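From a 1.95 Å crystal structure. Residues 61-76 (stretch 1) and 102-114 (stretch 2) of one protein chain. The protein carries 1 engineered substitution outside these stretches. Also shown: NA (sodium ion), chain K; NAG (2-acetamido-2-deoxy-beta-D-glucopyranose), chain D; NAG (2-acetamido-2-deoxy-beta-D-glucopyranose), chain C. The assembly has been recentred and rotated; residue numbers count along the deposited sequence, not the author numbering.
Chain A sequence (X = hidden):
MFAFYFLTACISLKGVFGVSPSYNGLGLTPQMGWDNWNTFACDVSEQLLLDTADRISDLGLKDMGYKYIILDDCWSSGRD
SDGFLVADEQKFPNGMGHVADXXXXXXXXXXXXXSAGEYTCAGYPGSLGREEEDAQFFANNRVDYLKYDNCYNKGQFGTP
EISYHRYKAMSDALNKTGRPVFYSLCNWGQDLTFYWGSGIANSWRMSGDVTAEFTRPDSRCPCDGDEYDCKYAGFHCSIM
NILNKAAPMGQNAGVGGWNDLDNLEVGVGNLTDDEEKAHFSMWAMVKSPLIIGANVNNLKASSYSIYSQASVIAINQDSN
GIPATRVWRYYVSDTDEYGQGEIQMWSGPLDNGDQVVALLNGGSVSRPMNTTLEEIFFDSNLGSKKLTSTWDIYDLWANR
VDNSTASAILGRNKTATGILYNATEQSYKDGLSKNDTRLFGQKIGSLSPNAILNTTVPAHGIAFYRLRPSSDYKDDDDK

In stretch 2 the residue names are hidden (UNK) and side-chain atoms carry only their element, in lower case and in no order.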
ATOM      1  N   LEU A  61      28.293 -25.726  24.534  1.00 24.53           N
ATOM      2  CA  LEU A  61      27.187 -25.068  23.831  1.00 24.18           C
ATOM      3  C   LEU A  61      26.507 -26.003  22.836  1.00 24.11           C
ATOM      4  O   LEU A  61      25.283 -25.958  22.673  1.00 23.64           O
ATOM      5  CB  LEU A  61      27.662 -23.777  23.160  1.00 23.86           C
ATOM      6  CG  LEU A  61      27.955 -22.617  24.123  1.00 24.00           C
ATOM      7  CD1 LEU A  61      28.465 -21.406  23.368  1.00 23.80           C
ATOM      8  CD2 LEU A  61      26.721 -22.254  24.962  1.00 25.10           C
ATOM      9  N   LYS A  62      27.300 -26.868  22.198  1.00 24.42           N
ATOM     10  CA  LYS A  62      26.762 -27.915  21.320  1.00 24.57           C
ATOM     11  C   LYS A  62      25.723 -28.770  22.051  1.00 25.05           C
ATOM     12  O   LYS A  62      24.614 -28.982  21.550  1.00 24.67           O
ATOM     13  CB  LYS A  62      27.883 -28.800  20.769  1.00 24.21           C
ATOM     14  CG  LYS A  62      27.401 -29.946  19.857  1.00 24.68           C
ATOM     15  CD  LYS A  62      28.535 -30.936  19.541  1.00 23.93           C
ATOM     16  CE  LYS A  62      28.736 -31.949  20.673  1.00 24.10           C
ATOM     17  NZ  LYS A  62      29.966 -32.766  20.482  1.00 26.10           N
ATOM     18  N   ASP A  63      26.075 -29.244  23.245  1.00 25.24           N
ATOM     19  CA  ASP A  63      25.172 -30.119  23.990  1.00 25.38           C
ATOM     20  C   ASP A  63      24.015 -29.384  24.675  1.00 25.62           C
ATOM     21  O   ASP A  63      23.155 -30.020  25.302  1.00 26.20           O
ATOM     22  CB  ASP A  63      25.950 -31.010  24.965  1.00 25.76           C
ATOM     23  CG  ASP A  63      26.788 -32.053  24.250  1.00 25.69           C
ATOM     24  OD1 ASP A  63      26.211 -32.880  23.520  1.00 26.25           O
ATOM     25  OD2 ASP A  63      28.025 -32.056  24.421  1.00 27.48           O
ATOM     26  N   MET A  64      23.982 -28.056  24.543  1.00 25.42           N
ATOM     27  CA  MET A  64      22.804 -27.270  24.937  1.00 25.44           C
ATOM     28  C   MET A  64      21.795 -27.179  23.788  1.00 25.50           C
ATOM     29  O   MET A  64      20.646 -26.779  23.984  1.00 25.40           O
ATOM     30  CB  MET A  64      23.185 -25.866  25.416  1.00 25.29           C
ATOM     31  CG  MET A  64      24.083 -25.833  26.649  1.00 24.82           C
ATOM     32  SD  MET A  64      23.994 -24.287  27.575  1.00 25.09           S
ATOM     33  CE  MET A  64      22.355 -24.434  28.297  1.00 22.99           C
ATOM     34  N   GLY A  65      22.239 -27.553  22.592  1.00 25.32           N
ATOM     35  CA  GLY A  65      21.360 -27.616  21.439  1.00 24.88           C
ATOM     36  C   GLY A  65      21.875 -26.829  20.254  1.00 24.33           C
ATOM     37  O   GLY A  65      21.319 -26.943  19.165  1.00 24.40           O
ATOM     38  N   TYR A  66      22.933 -26.041  20.458  1.00 24.00           N
ATOM     39  CA  TYR A  66      23.546 -25.249  19.371  1.00 23.67           C
ATOM     40  C   TYR A  66      24.333 -26.152  18.419  1.00 23.73           C
ATOM     41  O   TYR A  66      25.572 -26.220  18.466  1.00 23.36           O
ATOM     42  CB  TYR A  66      24.458 -24.149  19.919  1.00 23.56           C
ATOM     43  CG  TYR A  66      23.789 -23.078  20.761  1.00 23.30           C
ATOM     44  CD1 TYR A  66      23.157 -21.971  20.170  1.00 22.85           C
ATOM     45  CD2 TYR A  66      23.814 -23.147  22.156  1.00 23.31           C
ATOM     46  CE1 TYR A  66      22.560 -20.960  20.966  1.00 22.42           C
ATOM     47  CE2 TYR A  66      23.218 -22.151  22.950  1.00 22.22           C
ATOM     48  CZ  TYR A  66      22.598 -21.067  22.352  1.00 22.63           C
ATOM     49  OH  TYR A  66      22.035 -20.092  23.152  1.00 22.96           O
ATOM     50  N   LYS A  67      23.605 -26.833  17.543  1.00 23.62           N
ATOM     51  CA  LYS A  67      24.168 -27.958  16.789  1.00 24.01           C
ATOM     52  C   LYS A  67      24.367 -27.741  15.296  1.00 23.50           C
ATOM     53  O   LYS A  67      25.099 -28.498  14.658  1.00 23.32           O
ATOM     54  CB  LYS A  67      23.351 -29.231  17.050  1.00 24.80           C
ATOM     55  CG  LYS A  67      23.723 -29.874  18.391  1.00 28.22           C
ATOM     56  CD  LYS A  67      22.926 -31.127  18.685  1.00 33.42           C
ATOM     57  CE  LYS A  67      23.396 -31.754  19.981  1.00 36.27           C
ATOM     58  NZ  LYS A  67      22.739 -33.088  20.199  1.00 39.30           N
ATOM     59  N   TYR A  68      23.708 -26.725  14.744  1.00 22.39           N
ATOM     60  CA  TYR A  68      23.899 -26.372  13.337  1.00 21.91           C
ATOM     61  C   TYR A  68      25.083 -25.418  13.182  1.00 21.65           C
ATOM     62  O   TYR A  68      25.067 -24.303  13.712  1.00 22.30           O
ATOM     63  CB  TYR A  68      22.623 -25.754  12.741  1.00 21.68           C
ATOM     64  CG  TYR A  68      21.530 -26.753  12.465  1.00 21.17           C
ATOM     65  CD1 TYR A  68      21.605 -27.611  11.369  1.00 20.58           C
ATOM     66  CD2 TYR A  68      20.409 -26.834  13.290  1.00 21.62           C
ATOM     67  CE1 TYR A  68      20.591 -28.538  11.109  1.00 21.52           C
ATOM     68  CE2 TYR A  68      19.393 -27.756  13.041  1.00 21.53           C
ATOM     69  CZ  TYR A  68      19.489 -28.598  11.949  1.00 20.31           C
ATOM     70  OH  TYR A  68      18.492 -29.506  11.704  1.00 20.70           O
ATOM     71  N   ILE A  69      26.121 -25.896  12.500  1.00 20.99           N
ATOM     72  CA  ILE A  69      27.267 -25.076  12.095  1.00 20.42           C
ATOM     73  C   ILE A  69      26.997 -24.603  10.673  1.00 20.05           C
ATOM     74  O   ILE A  69      27.101 -25.384   9.701  1.00 20.06           O
ATOM     75  CB  ILE A  69      28.609 -25.878  12.164  1.00 20.24           C
ATOM     76  CG1 ILE A  69      28.851 -26.418  13.585  1.00 20.78           C
ATOM     77  CG2 ILE A  69      29.791 -25.021  11.668  1.00 20.79           C
ATOM     78  CD1 ILE A  69      28.902 -25.326  14.693  1.00 21.01           C
ATOM     79  N   ILE A  70      26.617 -23.333  10.556  1.00 19.83           N
ATOM     80  CA  ILE A  70      26.123 -22.807   9.285  1.00 19.77           C
ATOM     81  C   ILE A  70      27.161 -21.934   8.588  1.00 19.61           C
ATOM     82  O   ILE A  70      27.457 -20.822   9.026  1.00 19.71           O
ATOM     83  CB  ILE A  70      24.797 -22.016   9.444  1.00 19.80           C
ATOM     84  CG1 ILE A  70      23.752 -22.832  10.213  1.00 18.73           C
ATOM     85  CG2 ILE A  70      24.259 -21.595   8.065  1.00 19.31           C
ATOM     86  CD1 ILE A  70      22.697 -21.960  10.925  1.00 20.43           C
ATOM     87  N   LEU A  71      27.702 -22.470   7.502  1.00 19.67           N
ATOM     88  CA  LEU A  71      28.621 -21.762   6.627  1.00 19.78           C
ATOM     89  C   LEU A  71      27.779 -20.848   5.743  1.00 20.45           C
ATOM     90  O   LEU A  71      26.854 -21.315   5.068  1.00 20.26           O
ATOM     91  CB  LEU A  71      29.403 -22.751   5.763  1.00 19.27           C
ATOM     92  CG  LEU A  71      30.326 -22.196   4.662  1.00 19.17           C
ATOM     93  CD1 LEU A  71      31.520 -21.453   5.242  1.00 20.11           C
ATOM     94  CD2 LEU A  71      30.769 -23.299   3.730  1.00 18.27           C
ATOM     95  N   ASP A  72      28.107 -19.560   5.755  1.00 20.60           N
ATOM     96  CA  ASP A  72      27.341 -18.546   5.027  1.00 20.90           C
ATOM     97  C   ASP A  72      27.918 -18.325   3.615  1.00 20.71           C
ATOM     98  O   ASP A  72      28.375 -19.272   2.981  1.00 21.12           O
ATOM     99  CB  ASP A  72      27.281 -17.252   5.862  1.00 20.81           C
ATOM    100  CG  ASP A  72      25.996 -16.449   5.632  1.00 22.15           C
ATOM    101  OD1 ASP A  72      24.975 -16.713   6.302  1.00 22.96           O
ATOM    102  OD2 ASP A  72      26.019 -15.537   4.781  1.00 23.23           O
ATOM    103  N   ASP A  73      27.871 -17.085   3.128  1.00 21.28           N
ATOM    104  CA  ASP A  73      28.208 -16.711   1.744  1.00 21.64           C
ATOM    105  C   ASP A  73      29.712 -16.884   1.439  1.00 22.61           C
ATOM    106  O   ASP A  73      30.497 -17.195   2.336  1.00 22.84           O
ATOM    107  CB  ASP A  73      27.789 -15.243   1.536  1.00 21.04           C
ATOM    108  CG  ASP A  73      27.432 -14.891   0.079  1.00 21.18           C
ATOM    109  OD1 ASP A  73      27.802 -15.604  -0.888  1.00 18.91           O
ATOM    110  OD2 ASP A  73      26.752 -13.859  -0.091  1.00 19.36           O
ATOM    111  N   CYS A  74      30.091 -16.679   0.171  1.00 23.33           N
ATOM    112  CA  CYS A  74      31.503 -16.579  -0.278  1.00 24.27           C
ATOM    113  C   CYS A  74      32.323 -17.869  -0.223  1.00 24.14           C
ATOM    114  O   CYS A  74      33.555 -17.837  -0.044  1.00 24.59           O
ATOM    115  CB  CYS A  74      32.255 -15.476   0.483  1.00 24.60           C
ATOM    116  SG  CYS A  74      31.238 -14.112   1.050  1.00 27.44           S
ATOM    117  N   TRP A  75      31.657 -19.004  -0.402  1.00 23.21           N
ATOM    118  CA  TRP A  75      32.312 -20.296  -0.207  1.00 22.16           C
ATOM    119  C   TRP A  75      32.698 -20.937  -1.547  1.00 22.32           C
ATOM    120  O   TRP A  75      33.601 -21.780  -1.600  1.00 22.30           O
ATOM    121  CB  TRP A  75      31.411 -21.224   0.634  1.00 20.86           C
ATOM    122  CG  TRP A  75      30.110 -21.548  -0.038  1.00 20.24           C
ATOM    123  CD1 TRP A  75      28.902 -20.924   0.155  1.00 19.02           C
ATOM    124  CD2 TRP A  75      29.884 -22.553  -1.038  1.00 19.79           C
ATOM    125  NE1 TRP A  75      27.941 -21.489  -0.657  1.00 17.63           N
ATOM    126  CE2 TRP A  75      28.512 -22.484  -1.403  1.00 18.07           C
ATOM    127  CE3 TRP A  75      30.699 -23.513  -1.658  1.00 18.47           C
ATOM    128  CZ2 TRP A  75      27.945 -23.333  -2.356  1.00 18.01           C
ATOM    129  CZ3 TRP A  75      30.134 -24.355  -2.612  1.00 19.14           C
ATOM    130  CH2 TRP A  75      28.757 -24.262  -2.945  1.00 19.12           C
ATOM    131  N   SER A  76      32.005 -20.535  -2.618  1.00 21.54           N
ATOM    132  CA  SER A  76      32.182 -21.117  -3.952  1.00 21.54           C
ATOM    133  C   SER A  76      33.147 -20.306  -4.825  1.00 21.95           C
ATOM    134  O   SER A  76      33.462 -19.152  -4.525  1.00 22.06           O
ATOM    135  CB  SER A  76      30.833 -21.223  -4.674  1.00 21.47           C
ATOM    136  OG  SER A  76      30.193 -19.956  -4.737  1.00 20.58           O
ATOM    137  N   UNK A 102      33.601 -34.344   9.231  1.00 22.36           N
ATOM    138  CA  UNK A 102      34.200 -33.855  10.485  1.00 22.47           C
ATOM    139  C   UNK A 102      33.151 -33.335  11.460  1.00 22.26           C
ATOM    140  O   UNK A 102      33.194 -33.640  12.660  1.00 22.40           O
ATOM    141  n   UNK A 102      37.293 -34.006  10.758  1.00 24.08           N
ATOM    142  n   UNK A 102      38.564 -33.657   9.074  1.00 23.85           N
ATOM    143  c   UNK A 102      37.387 -32.995   8.824  1.00 22.76           C
ATOM    144  c   UNK A 102      35.199 -32.735  10.191  1.00 22.63           C
ATOM    145  c   UNK A 102      36.577 -33.215   9.887  1.00 23.12           C
ATOM    146  c   UNK A 102      38.480 -34.264  10.243  1.00 24.27           C
ATOM    147  N   UNK A 103      32.203 -32.546  10.949  1.00 21.89           N
ATOM    148  CA  UNK A 103      31.113 -32.041  11.780  1.00 21.50           C
ATOM    149  C   UNK A 103      30.252 -33.174  12.345  1.00 21.43           C
ATOM    150  O   UNK A 103      30.008 -33.222  13.552  1.00 21.32           O
ATOM    151  c   UNK A 103      30.202 -28.755   9.797  1.00 20.27           C
ATOM    152  c   UNK A 103      30.266 -30.989  11.033  1.00 21.31           C
ATOM    153  c   UNK A 103      31.428 -28.946  11.976  1.00 20.65           C
ATOM    154  c   UNK A 103      31.019 -29.684  10.707  1.00 21.45           C
ATOM    155  N   UNK A 104      29.820 -34.091  11.479  1.00 21.78           N
ATOM    156  CA  UNK A 104      28.982 -35.216  11.895  1.00 22.58           C
ATOM    157  C   UNK A 104      29.696 -36.123  12.903  1.00 23.25           C
ATOM    158  O   UNK A 104      29.072 -36.644  13.828  1.00 23.67           O
ATOM    159  n   UNK A 104      26.214 -33.877   8.779  1.00 23.08           N
ATOM    160  c   UNK A 104      26.660 -34.698   7.845  1.00 21.59           C
ATOM    161  c   UNK A 104      28.519 -36.026  10.675  1.00 22.07           C
ATOM    162  c   UNK A 104      26.806 -34.198   9.977  1.00 21.37           C
ATOM    163  n   UNK A 104      27.516 -35.537   8.404  1.00 21.85           N
ATOM    164  c   UNK A 104      27.620 -35.255   9.750  1.00 22.23           C
ATOM    165  N   UNK A 105      31.002 -36.291  12.726  1.00 24.24           N
ATOM    166  CA  UNK A 105      31.812 -37.085  13.657  1.00 25.57           C
ATOM    167  C   UNK A 105      31.952 -36.464  15.048  1.00 26.25           C
ATOM    168  O   UNK A 105      32.358 -37.146  15.992  1.00 27.22           O
ATOM    169  o   UNK A 105      32.018 -38.860  11.518  1.00 27.06           O
ATOM    170  c   UNK A 105      33.107 -38.486  11.970  1.00 26.37           C
ATOM    171  c   UNK A 105      33.182 -37.412  13.056  1.00 25.35           C
ATOM    172  n   UNK A 105      34.279 -38.966  11.533  1.00 27.14           N
ATOM    173  N   UNK A 106      31.615 -35.181  15.178  1.00 26.48           N
ATOM    174  CA  UNK A 106      31.532 -34.537  16.494  1.00 26.73           C
ATOM    175  C   UNK A 106      30.088 -34.177  16.872  1.00 26.02           C
ATOM    176  O   UNK A 106      29.852 -33.297  17.702  1.00 26.52           O
ATOM    177  c   UNK A 106      32.457 -33.312  16.565  1.00 26.88           C
ATOM    178  c   UNK A 106      32.811 -32.909  18.001  1.00 28.93           C
ATOM    179  n   UNK A 106      33.407 -31.731  18.139  1.00 30.07           N
ATOM    180  o   UNK A 106      32.558 -33.641  18.966  1.00 29.65           O
ATOM    181  N   UNK A 107      29.136 -34.887  16.270  1.00 25.72           N
ATOM    182  CA  UNK A 107      27.699 -34.760  16.571  1.00 25.36           C
ATOM    183  C   UNK A 107      27.139 -33.373  16.249  1.00 24.60           C
ATOM    184  O   UNK A 107      26.202 -32.899  16.901  1.00 24.51           O
ATOM    185  o   UNK A 107      27.756 -36.498  18.269  1.00 27.65           O
ATOM    186  c   UNK A 107      27.392 -35.150  18.027  1.00 26.05           C
ATOM    187  N   UNK A 108      27.735 -32.722  15.253  1.00 23.75           N
ATOM    188  CA  UNK A 108      27.206 -31.473  14.715  1.00 23.06           C
ATOM    189  C   UNK A 108      26.389 -31.740  13.453  1.00 22.50           C
ATOM    190  O   UNK A 108      26.514 -32.796  12.828  1.00 22.32           O
ATOM    191  c   UNK A 108      28.120 -28.747  16.157  1.00 24.75           C
ATOM    192  c   UNK A 108      28.623 -28.025  17.238  1.00 25.62           C
ATOM    193  c   UNK A 108      30.691 -29.271  17.098  1.00 23.73           C
ATOM    194  c   UNK A 108      28.341 -30.502  14.365  1.00 23.29           C
ATOM    195  c   UNK A 108      28.884 -29.727  15.540  1.00 23.70           C
ATOM    196  c   UNK A 108      29.922 -28.288  17.710  1.00 25.19           C
ATOM    197  c   UNK A 108      30.173 -29.979  16.016  1.00 25.05           C
ATOM    198  N   UNK A 109      25.568 -30.761  13.078  1.00 21.32           N
ATOM    199  CA  UNK A 109      24.911 -30.753  11.785  1.00 20.42           C
ATOM    200  C   UNK A 109      25.496 -29.606  10.940  1.00 20.10           C
ATOM    201  O   UNK A 109      25.932 -28.595  11.489  1.00 19.99           O
ATOM    202  c   UNK A 109      22.994 -33.133  11.774  1.00 19.89           C
ATOM    203  c   UNK A 109      22.717 -31.849  12.605  1.00 19.90           C
ATOM    204  c   UNK A 109      23.390 -30.623  11.956  1.00 19.85           C
ATOM    205  c   UNK A 109      21.194 -31.622  12.781  1.00 20.26           C
ATOM    206  N   UNK A 110      25.510 -29.783   9.621  1.00 19.88           N
ATOM    207  CA  UNK A 110      26.208 -28.866   8.707  1.00 19.73           C
ATOM    208  C   UNK A 110      25.202 -28.058   7.878  1.00 19.62           C
ATOM    209  O   UNK A 110      24.344 -28.630   7.203  1.00 19.42           O
ATOM    210  c   UNK A 110      29.214 -26.820   6.288  1.00 20.11           C
ATOM    211  c   UNK A 110      28.286 -29.347   5.572  1.00 19.39           C
ATOM    212  c   UNK A 110      27.144 -29.674   7.797  1.00 20.04           C
ATOM    213  c   UNK A 110      29.524 -27.333   5.041  1.00 21.02           C
ATOM    214  c   UNK A 110      27.965 -28.838   6.824  1.00 20.46           C
ATOM    215  c   UNK A 110      28.446 -27.575   7.177  1.00 20.90           C
ATOM    216  c   UNK A 110      29.064 -28.596   4.670  1.00 22.29           C
ATOM    217  N   UNK A 111      25.311 -26.735   7.963  1.00 19.29           N
ATOM    218  CA  UNK A 111      24.497 -25.827   7.161  1.00 19.48           C
ATOM    219  C   UNK A 111      25.321 -25.141   6.084  1.00 19.32           C
ATOM    220  O   UNK A 111      26.507 -24.840   6.281  1.00 19.39           O
ATOM    221  N   UNK A 112      24.692 -24.918   4.934  1.00 18.86           N
ATOM    222  CA  UNK A 112      25.305 -24.181   3.824  1.00 18.79           C
ATOM    223  C   UNK A 112      24.366 -23.080   3.332  1.00 18.71           C
ATOM    224  O   UNK A 112      23.260 -22.926   3.847  1.00 18.79           O
ATOM    225  c   UNK A 112      25.738 -25.125   2.692  1.00 18.20           C
ATOM    226  c   UNK A 112      28.481 -25.187   0.655  1.00 17.38           C
ATOM    227  s   UNK A 112      27.889 -26.594   1.586  1.00 19.45           S
ATOM    228  c   UNK A 112      27.103 -25.770   2.971  1.00 18.60           C
ATOM    229  N   UNK A 113      24.823 -22.312   2.348  1.00 19.22           N
ATOM    230  CA  UNK A 113      24.140 -21.092   1.940  1.00 19.53           C
ATOM    231  C   UNK A 113      24.057 -20.951   0.412  1.00 19.49           C
ATOM    232  O   UNK A 113      24.997 -21.274  -0.319  1.00 19.56           O
ATOM    233  c   UNK A 113      24.730 -16.835   0.279  1.00 21.32           C
ATOM    234  c   UNK A 113      23.521 -17.711   2.626  1.00 20.86           C
ATOM    235  c   UNK A 113      24.467 -18.531   1.993  1.00 20.64           C
ATOM    236  c   UNK A 113      23.177 -16.468   2.086  1.00 20.14           C
ATOM    237  c   UNK A 113      24.848 -19.881   2.573  1.00 19.70           C
ATOM    238  o   UNK A 113      23.463 -14.814   0.348  1.00 21.53           O
ATOM    239  c   UNK A 113      23.788 -16.041   0.913  1.00 21.38           C
ATOM    240  c   UNK A 113      25.076 -18.062   0.827  1.00 20.56           C
ATOM    241  N   UNK A 114      22.905 -20.481  -0.057  1.00 19.03           N
ATOM    242  CA  UNK A 114      22.790 -19.959  -1.404  1.00 19.01           C
ATOM    243  C   UNK A 114      21.777 -18.818  -1.436  1.00 18.75           C
ATOM    244  O   UNK A 114      21.333 -18.338  -0.387  1.00 18.60           O
ATOM    245  o   UNK A 114      22.731 -20.644  -3.709  1.00 20.34           O
ATOM    246  c   UNK A 114      22.419 -21.070  -2.397  1.00 18.67           C
TER
HETATM  247 NA    NA K8001      40.137 -33.887   7.420  1.00 18.08          NA
HETATM  248  C1  NAG D1001      34.172 -40.151  10.707  1.00 28.61           C
HETATM  249  C2  NAG D1001      35.468 -40.253   9.907  1.00 28.82           C
HETATM  250  C3  NAG D1001      35.433 -41.489   9.004  1.00 29.10           C
HETATM  251  C4  NAG D1001      35.090 -42.755   9.796  1.00 29.16           C
HETATM  252  C5  NAG D1001      33.898 -42.521  10.722  1.00 29.92           C
HETATM  253  C6  NAG D1001      33.738 -43.667  11.717  1.00 32.05           C
HETATM  254  C7  NAG D1001      36.430 -38.016   9.582  1.00 28.33           C
HETATM  255  C8  NAG D1001      36.735 -36.929   8.595  1.00 26.81           C
HETATM  256  N2  NAG D1001      35.714 -39.049   9.128  1.00 28.68           N
HETATM  257  O3  NAG D1001      36.676 -41.647   8.358  1.00 27.84           O
HETATM  258  O4  NAG D1001      34.804 -43.822   8.905  1.00 29.87           O
HETATM  259  O5  NAG D1001      34.040 -41.329  11.481  1.00 28.69           O
HETATM  260  O6  NAG D1001      32.395 -43.636  12.148  1.00 33.30           O
HETATM  261  O7  NAG D1001      36.826 -37.925  10.745  1.00 28.43           O
HETATM  262  C1  NAG C   1      26.628 -34.346  27.204  1.00 38.97           C
HETATM  263  C2  NAG C   1      28.158 -34.311  27.117  1.00 40.93           C
HETATM  264  C3  NAG C   1      28.723 -35.138  25.958  1.00 42.43           C
HETATM  265  C4  NAG C   1      28.020 -36.475  25.690  1.00 43.82           C
HETATM  266  C5  NAG C   1      26.554 -36.514  26.157  1.00 42.48           C
HETATM  267  C6  NAG C   1      26.174 -37.943  26.527  1.00 43.63           C
HETATM  268  C7  NAG C   1      29.161 -32.281  28.004  1.00 39.54           C
HETATM  269  C8  NAG C   1      29.924 -31.040  27.655  1.00 39.55           C
HETATM  270  N2  NAG C   1      28.633 -32.949  26.985  1.00 39.51           N
HETATM  271  O3  NAG C   1      30.095 -35.383  26.195  1.00 44.01           O
HETATM  272  O4  NAG C   1      28.046 -36.699  24.286  1.00 46.30           O
HETATM  273  O5  NAG C   1      26.263 -35.703  27.288  1.00 40.09           O
HETATM  274  O6  NAG C   1      24.780 -38.093  26.404  1.00 45.39           O
HETATM  275  O7  NAG C   1      29.044 -32.637  29.175  1.00 40.01           O
HETATM  276  O   HOH W   1      27.603 -22.360   2.575  1.00 18.92           O

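Position 102 carries one carbon and then a five-membered ring of three carbons and two nitrogens. It touches nothing on stretch 1, and a ring nitrogen lies 2.3 Å from the sodium ion NA: His 102, a metal ligand. Position 103 has four carbons forked at the second, one tip 4.0 Å from Ile 69 CG1, and is Leu 103. The same five-membered ring, out of reach of stretch 1, recurs at 104, which is His 104. At 105 two carbons end in one oxygen and one nitrogen, and that nitrogen is 1.4 Å from C1 of the chain D sugar; an amide nitrogen in a covalent glycosidic link marks Asn 105.

Position 106 has the same four atoms without a sugar. Its backbone O accepts a hydrogen bond from Lys 62 NZ (2.8 Å), and its side-chain oxygen also lies near that amine, as befits the amide of Asn 106. One carbon and one oxygen make 107 Ser 107, whose backbone O lies 4.1 Å from Lys 67 CD.

At 108 a carbon bears a ring of six carbons with no oxygen, hence Phe 108. Lys 62 CD sits over its face, 3.6 Å from the ring centroid, while Phe 108 CD2 meets Ile 69 CG1 at 3.5 Å. Position 109 has four carbons forked at the second, its CB 3.6 Å from Tyr 68 CD1: Leu 109. Another plain six-carbon ring, at 110, places its edge by Ile 69 O and is Phe 110.

Position 111 has no side-chain atoms and is Gly 111; an ideal CB would come within 2.9 Å of Ile 70 CG1, a clash. At 112 an unbranched chain of two carbons, a sulfur and a carbon reaches the Trp 75 ring, which identifies Met 112; its CE lies over the six-membered ring, 3.3 Å from the centroid. At 113 a six-carbon ring bears an oxygen: Tyr 113, with Asp 72 OD2 and Asp 73 N over one face. Position 114 has one carbon and one oxygen, its CA-to-CB bond pointing away from stretch 1, and is Ser 114.

The contact is built on two parallel strands. Leu 109 N donates to Lys 67 O (2.8 Å), Leu 109 O accepts from Ile 69 N (2.9 Å), Gly 111 N donates to Ile 69 O (2.8 Å) and Gly 111 O accepts from Leu 71 N (2.9 Å), so alternate residues pair through both backbone groups. Beyond this ladder, a water bridges Leu 71 O and, weakly, Tyr 113 N, and Trp 75 NE1 donates to Tyr 113 O (3.0 Å). Lys 62, packed on Phe 108, anchors the other end.

Stretch 2 (102-114) HLHNNSFLFGMYS
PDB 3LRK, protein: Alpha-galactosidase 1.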